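Local coordinates for cell wall binding protein cwp8 (Peptoclostridium difficile, PDB 5J6Q), which probably attaches itself non-covalently to the bacterial cell wall through three CWB2 domains, as a protein associated with the S-layer, at residues 296-301 / 533-538; 324-329 / 428-433. One frame throughout, in Å; residues are numbered along the deposited sequence.

Interaction 1: 296-301 / 533-538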
ATOM      1  N   THR A 296       2.772  18.936   9.337  1.00 43.13           N
ATOM      2  CA  THR A 296       2.616  18.299   7.999  1.00 40.91           C
ATOM      3  C   THR A 296       1.161  17.766   7.797  1.00 42.76           C
ATOM      4  O   THR A 296       0.639  17.782   6.649  1.00 40.32           O
ATOM      5  CB  THR A 296       3.695  17.285   7.752  1.00 42.08           C
ATOM      6  OG1 THR A 296       3.849  16.469   8.951  1.00 48.88           O
ATOM      7  CG2 THR A 296       5.028  17.987   7.417  1.00 43.74           C
ATOM      8  N   THR A 297       0.494  17.341   8.898  1.00 40.54           N
ATOM      9  CA  THR A 297      -0.955  17.035   8.772  1.00 37.78           C
ATOM     10  C   THR A 297      -1.668  18.299   8.327  1.00 33.07           C
ATOM     11  O   THR A 297      -2.480  18.223   7.384  1.00 34.32           O
ATOM     12  CB  THR A 297      -1.534  16.553  10.090  1.00 35.63           C
ATOM     13  OG1 THR A 297      -0.828  15.347  10.440  1.00 37.24           O
ATOM     14  CG2 THR A 297      -3.057  16.321  10.020  1.00 27.50           C
ATOM     15  N   ALA A 298      -1.374  19.466   8.927  1.00 34.37           N
ATOM     16  CA  ALA A 298      -2.060  20.755   8.537  1.00 37.50           C
ATOM     17  C   ALA A 298      -1.854  21.078   7.017  1.00 39.16           C
ATOM     18  O   ALA A 298      -2.814  21.477   6.317  1.00 35.38           O
ATOM     19  CB  ALA A 298      -1.587  21.921   9.419  1.00 34.11           C
ATOM     20  N   VAL A 299      -0.633  20.821   6.493  1.00 39.77           N
ATOM     21  CA  VAL A 299      -0.410  20.953   5.038  1.00 41.89           C
ATOM     22  C   VAL A 299      -1.264  19.961   4.243  1.00 44.89           C
ATOM     23  O   VAL A 299      -1.845  20.320   3.191  1.00 43.29           O
ATOM     24  CB  VAL A 299       1.092  20.735   4.697  1.00 45.92           C
ATOM     25  CG1 VAL A 299       1.303  20.864   3.188  1.00 40.48           C
ATOM     26  CG2 VAL A 299       2.007  21.746   5.473  1.00 36.57           C
ATOM     27  N   GLU A 300      -1.343  18.673   4.699  1.00 45.58           N
ATOM     28  CA  GLU A 300      -2.174  17.702   3.957  1.00 44.06           C
ATOM     29  C   GLU A 300      -3.650  18.093   3.948  1.00 41.58           C
ATOM     30  O   GLU A 300      -4.312  17.824   2.925  1.00 39.45           O
ATOM     31  CB  GLU A 300      -2.026  16.232   4.457  1.00 44.48           C
ATOM     32  CG  GLU A 300      -0.601  15.690   4.287  1.00 48.37           C
ATOM     33  CD  GLU A 300      -0.124  15.768   2.805  1.00 56.01           C
ATOM     34  OE1 GLU A 300      -0.805  15.233   1.954  1.00 57.61           O
ATOM     35  OE2 GLU A 300       0.912  16.382   2.524  1.00 61.45           O
ATOM     36  N   VAL A 301      -4.185  18.706   5.028  1.00 35.03           N
ATOM     37  CA  VAL A 301      -5.569  19.209   4.958  1.00 36.71           C
ATOM     38  C   VAL A 301      -5.598  20.344   3.897  1.00 41.21           C
ATOM     39  O   VAL A 301      -6.503  20.375   3.051  1.00 36.48           O
ATOM     40  CB  VAL A 301      -6.130  19.760   6.301  1.00 37.63           C
ATOM     41  CG1 VAL A 301      -7.462  20.522   6.119  1.00 29.23           C
ATOM     42  CG2 VAL A 301      -6.337  18.581   7.255  1.00 38.06           C
ATOM     43  N   ALA A 533      -8.143  18.093  14.538  1.00 26.06           N
ATOM     44  CA  ALA A 533      -9.520  18.319  14.483  1.00 33.51           C
ATOM     45  C   ALA A 533      -9.728  19.792  14.013  1.00 33.24           C
ATOM     46  O   ALA A 533     -10.476  20.022  13.069  1.00 35.62           O
ATOM     47  CB  ALA A 533     -10.142  18.092  15.849  1.00 32.73           C
ATOM     48  N   LEU A 534      -9.067  20.761  14.663  1.00 34.29           N
ATOM     49  CA  LEU A 534      -9.235  22.147  14.314  1.00 32.71           C
ATOM     50  C   LEU A 534      -8.674  22.450  12.884  1.00 35.36           C
ATOM     51  O   LEU A 534      -9.335  23.175  12.177  1.00 34.21           O
ATOM     52  CB  LEU A 534      -8.694  23.054  15.463  1.00 35.15           C
ATOM     53  CG  LEU A 534      -7.264  23.355  15.407  1.00 48.92           C
ATOM     54  CD1 LEU A 534      -7.033  24.613  14.494  1.00 42.46           C
ATOM     55  CD2 LEU A 534      -6.758  23.548  16.819  1.00 51.72           C
ATOM     56  N   THR A 535      -7.551  21.864  12.400  1.00 38.28           N
ATOM     57  CA  THR A 535      -7.189  22.210  10.995  1.00 33.95           C
ATOM     58  C   THR A 535      -8.182  21.592   9.997  1.00 34.05           C
ATOM     59  O   THR A 535      -8.412  22.194   8.947  1.00 31.06           O
ATOM     60  CB  THR A 535      -5.780  21.748  10.611  1.00 31.71           C
ATOM     61  OG1 THR A 535      -5.606  20.371  10.838  1.00 34.24           O
ATOM     62  CG2 THR A 535      -4.695  22.513  11.372  1.00 36.16           C
ATOM     63  N   ALA A 536      -8.823  20.418  10.342  1.00 32.74           N
ATOM     64  CA  ALA A 536      -9.794  19.861   9.418  1.00 31.16           C
ATOM     65  C   ALA A 536     -11.251  20.395   9.521  1.00 31.40           C
ATOM     66  O   ALA A 536     -12.067  20.106   8.599  1.00 32.65           O
ATOM     67  CB  ALA A 536      -9.832  18.332   9.540  1.00 30.74           C
ATOM     68  N   ALA A 537     -11.620  21.126  10.512  1.00 32.28           N
ATOM     69  CA  ALA A 537     -13.020  21.501  10.566  1.00 29.80           C
ATOM     70  C   ALA A 537     -13.509  22.294   9.243  1.00 31.03           C
ATOM     71  O   ALA A 537     -14.608  22.008   8.870  1.00 30.06           O
ATOM     72  CB  ALA A 537     -13.298  22.321  11.813  1.00 26.26           C
ATOM     73  N   PRO A 538     -12.777  23.266   8.579  1.00 32.24           N
ATOM     74  CA  PRO A 538     -13.324  23.937   7.348  1.00 36.02           C
ATOM     75  C   PRO A 538     -13.452  22.932   6.265  1.00 38.47           C
ATOM     76  O   PRO A 538     -14.295  23.063   5.358  1.00 44.23           O
ATOM     77  CB  PRO A 538     -12.277  25.044   7.022  1.00 36.81           C
ATOM     78  CG  PRO A 538     -11.129  24.841   8.146  1.00 36.55           C
ATOM     79  CD  PRO A 538     -11.764  24.103   9.245  1.00 36.28           C
TER
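V301 and T535 meet at the centre of this contact between two helices, 296-301 and 533-538, which run almost parallel. The axes of the segments come within 9.4 Å of each other at an angle of only 7°, and A298, V301, T535 and A536 fill the space between them.

Apolar contacts make up most of the interface. CB of A298 meets the methyl CG2 of T535 at 3.7 Å, so at this level one helix presents just an alanine methyl to the other. One turn on, the two branches of V301 divide the work. CG2 touches the methyl of A536, with V301 CG2 and A536 CB 4.2 Å apart, while CG1, held anti to the backbone N (chi1 169°), meets the main chain of T535. There V301 CG1 lies 3.4 Å from the carbonyl O of T535, a van der Waals contact with a polar atom.

The polar end of T535 is engaged within its own helix. With chi1 at 55°, OG1 is placed between the backbone N and the carbonyl carbon and hydrogen-bonds to the carbonyl O of D532 in the preceding turn. CG2 is thereby turned to A298, and OG1 keeps just a loose approach to V301 CG2.

Beneath both helices lies strand 572-575, whose I575 is touched by T297, V301 and A536. Two nearly parallel helices side by side over one parallel sheet are characteristic of alpha/beta folds such as the toprim-like CWB2 domain; here the sheet unites strand 286-289 with strands 516-519, 547-549 and 572-575.

Interaction 2: 324-329 / 428-433; sequences DGLASA and ADAMSI
L326 lays its isobutyl group over the methyl of A430 and against the thioether end of M431. The forked end does the work at the alanine: L326 CD2 stands 3.6 Å from A430 CB, and CD1 of the same leucine is only slightly farther, at 3.8 Å, so the methyl of A430 faces the open side of the fork. Nearer the main chain, L326 CB is met by M431 SD at 3.8 Å, and the terminal methyl CE rests at a similar distance from CB and from CD2.

M431 gets there by doubling back. Its CG is anti to the backbone N (chi1 -169°), after which bends at chi2 and chi3 (72° and 56°) fold the thioether and methyl toward the leucine, and the two side chains cross obliquely. The methionine also packs against helix 531-542 and touches L530, just ahead of that helix.

Helices 322-327, 427-430 and 531-542 each follow a strand of a different parallel four-stranded sheet: 313-318, 418-423 and 516-519. The contact therefore joins two successive CWB2 domains of the three-domain cell wall-binding module, through helices that occupy corresponding places in the toprim-like fold.

The backbone of L326 is also tied across: its carbonyl O accepts a hydrogen bond from S434 OG, just beyond segment 428-433, which links the main chain of one helix to the neighbouring domain. On the far side of segment 428-433, S432 OG is hydrogen-bonded to N502 of helix 498-509, and I433 packs on V505 and Y509 of that helix.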
ATOM      1  N   ASP A 324      -8.102  29.369  19.959  1.00 57.32           N
ATOM      2  CA  ASP A 324      -8.105  30.327  18.866  1.00 59.92           C
ATOM      3  C   ASP A 324      -8.345  29.567  17.588  1.00 56.00           C
ATOM      4  O   ASP A 324      -9.062  30.034  16.695  1.00 53.77           O
ATOM      5  CB  ASP A 324      -6.751  31.057  18.778  1.00 62.58           C
ATOM      6  CG  ASP A 324      -6.272  31.672  20.078  1.00 69.42           C
ATOM      7  OD1 ASP A 324      -7.116  31.948  20.948  1.00 70.71           O
ATOM      8  OD2 ASP A 324      -5.033  31.880  20.220  1.00 72.92           O
ATOM      9  N   GLY A 325      -7.723  28.386  17.483  1.00 50.51           N
ATOM     10  CA  GLY A 325      -7.901  27.577  16.303  1.00 54.77           C
ATOM     11  C   GLY A 325      -9.318  27.079  16.069  1.00 60.13           C
ATOM     12  O   GLY A 325      -9.840  27.231  14.975  1.00 61.22           O
ATOM     13  N   LEU A 326      -9.962  26.466  17.076  1.00 62.80           N
ATOM     14  CA  LEU A 326     -11.305  25.911  16.834  1.00 59.15           C
ATOM     15  C   LEU A 326     -12.248  27.047  16.532  1.00 54.17           C
ATOM     16  O   LEU A 326     -13.098  26.921  15.646  1.00 47.11           O
ATOM     17  CB  LEU A 326     -11.783  25.033  18.032  1.00 59.03           C
ATOM     18  CG  LEU A 326     -12.166  25.754  19.332  1.00 63.01           C
ATOM     19  CD1 LEU A 326     -13.610  26.227  19.266  1.00 59.33           C
ATOM     20  CD2 LEU A 326     -12.067  24.772  20.504  1.00 64.86           C
ATOM     21  N   ALA A 327     -12.076  28.209  17.272  1.00 55.33           N
ATOM     22  CA  ALA A 327     -12.897  29.417  16.988  1.00 54.62           C
ATOM     23  C   ALA A 327     -12.580  29.946  15.562  1.00 54.49           C
ATOM     24  O   ALA A 327     -13.439  30.580  14.941  1.00 55.23           O
ATOM     25  CB  ALA A 327     -12.595  30.496  18.021  1.00 54.09           C
ATOM     26  N   SER A 328     -11.361  29.669  15.014  1.00 52.41           N
ATOM     27  CA  SER A 328     -11.044  30.157  13.660  1.00 52.19           C
ATOM     28  C   SER A 328     -11.693  29.408  12.493  1.00 51.45           C
ATOM     29  O   SER A 328     -11.424  29.788  11.337  1.00 49.44           O
ATOM     30  CB  SER A 328      -9.546  30.121  13.446  1.00 49.43           C
ATOM     31  OG  SER A 328      -8.954  31.002  14.383  1.00 53.37           O
ATOM     32  N   ALA A 329     -12.545  28.397  12.759  1.00 47.45           N
ATOM     33  CA  ALA A 329     -13.075  27.593  11.659  1.00 48.64           C
ATOM     34  C   ALA A 329     -14.021  28.354  10.750  1.00 46.17           C
ATOM     35  O   ALA A 329     -13.843  28.182   9.541  1.00 42.84           O
ATOM     36  CB  ALA A 329     -13.791  26.341  12.204  1.00 45.55           C
ATOM     37  N   ALA A 428     -12.232  20.629  24.280  1.00 45.56           N
ATOM     38  CA  ALA A 428     -12.521  19.296  23.859  1.00 47.54           C
ATOM     39  C   ALA A 428     -14.045  19.145  23.532  1.00 50.74           C
ATOM     40  O   ALA A 428     -14.313  18.269  22.742  1.00 47.27           O
ATOM     41  CB  ALA A 428     -12.158  18.359  24.959  1.00 45.89           C
ATOM     42  N   ASP A 429     -15.002  19.963  24.180  1.00 47.78           N
ATOM     43  CA  ASP A 429     -16.453  19.922  23.863  1.00 47.44           C
ATOM     44  C   ASP A 429     -16.725  20.792  22.683  1.00 45.71           C
ATOM     45  O   ASP A 429     -17.627  20.505  21.873  1.00 44.05           O
ATOM     46  CB  ASP A 429     -17.368  20.476  24.988  1.00 37.72           C
ATOM     47  CG  ASP A 429     -17.509  19.552  26.150  1.00 55.70           C
ATOM     48  OD1 ASP A 429     -17.223  18.311  25.992  1.00 60.91           O
ATOM     49  OD2 ASP A 429     -17.902  20.021  27.212  1.00 66.42           O
ATOM     50  N   ALA A 430     -15.992  21.896  22.624  1.00 44.07           N
ATOM     51  CA  ALA A 430     -16.159  22.913  21.605  1.00 41.35           C
ATOM     52  C   ALA A 430     -15.795  22.455  20.235  1.00 45.38           C
ATOM     53  O   ALA A 430     -16.588  22.686  19.330  1.00 50.14           O
ATOM     54  CB  ALA A 430     -15.341  24.127  21.977  1.00 44.71           C
ATOM     55  N   MET A 431     -14.606  21.815  20.052  1.00 43.93           N
ATOM     56  CA  MET A 431     -14.114  21.289  18.794  1.00 34.45           C
ATOM     57  C   MET A 431     -15.149  20.492  18.015  1.00 32.61           C
ATOM     58  O   MET A 431     -15.068  20.400  16.824  1.00 28.29           O
ATOM     59  CB  MET A 431     -13.015  20.330  19.114  1.00 36.67           C
ATOM     60  CG  MET A 431     -12.300  19.948  17.956  1.00 37.08           C
ATOM     61  SD  MET A 431     -11.285  21.368  17.412  1.00 44.06           S
ATOM     62  CE  MET A 431     -10.354  21.648  18.914  1.00 46.86           C
ATOM     63  N   SER A 432     -16.067  19.901  18.704  1.00 27.85           N
ATOM     64  CA  SER A 432     -17.133  19.129  18.124  1.00 31.65           C
ATOM     65  C   SER A 432     -18.135  19.974  17.255  1.00 32.99           C
ATOM     66  O   SER A 432     -18.803  19.447  16.329  1.00 30.74           O
ATOM     67  CB  SER A 432     -17.833  18.440  19.294  1.00 37.30           C
ATOM     68  OG  SER A 432     -17.218  17.203  19.631  1.00 34.81           O
ATOM     69  N   ILE A 433     -18.207  21.284  17.521  1.00 34.66           N
ATOM     70  CA  ILE A 433     -19.127  22.183  16.796  1.00 30.20           C
ATOM     71  C   ILE A 433     -18.381  23.042  15.787  1.00 31.25           C
ATOM     72  O   ILE A 433     -19.031  23.770  15.068  1.00 39.18           O
ATOM     73  CB  ILE A 433     -19.864  23.000  17.931  1.00 37.94           C
ATOM     74  CG1 ILE A 433     -21.211  23.536  17.428  1.00 44.39           C
ATOM     75  CG2 ILE A 433     -18.977  24.173  18.400  1.00 35.51           C
ATOM     76  CD1 ILE A 433     -22.136  22.493  16.757  1.00 44.66           C
TER

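Overall arrangement
Interactions 1 and 2 lie with their centres 13 Å apart and share helix 531-542, whose two flanks serve different neighbours. T535 and A536 face helix 294-305, whereas A533 and L534 press on interaction 2: A533 CB is 3.5 Å from M431 CG, L534 N is 3.6 Å from M431 SD, and L534 CD1 is 3.6 Å from G325 CA. L326, M431 and L534 appear to be equivalent positions in the three CWB2 domains, and they converge in the middle of the module. Interaction 1 lies within one unit, where strand 286-289, from the start of the CWB2 region, joins the last sheet, consistent with a chain return that brings the three domains together.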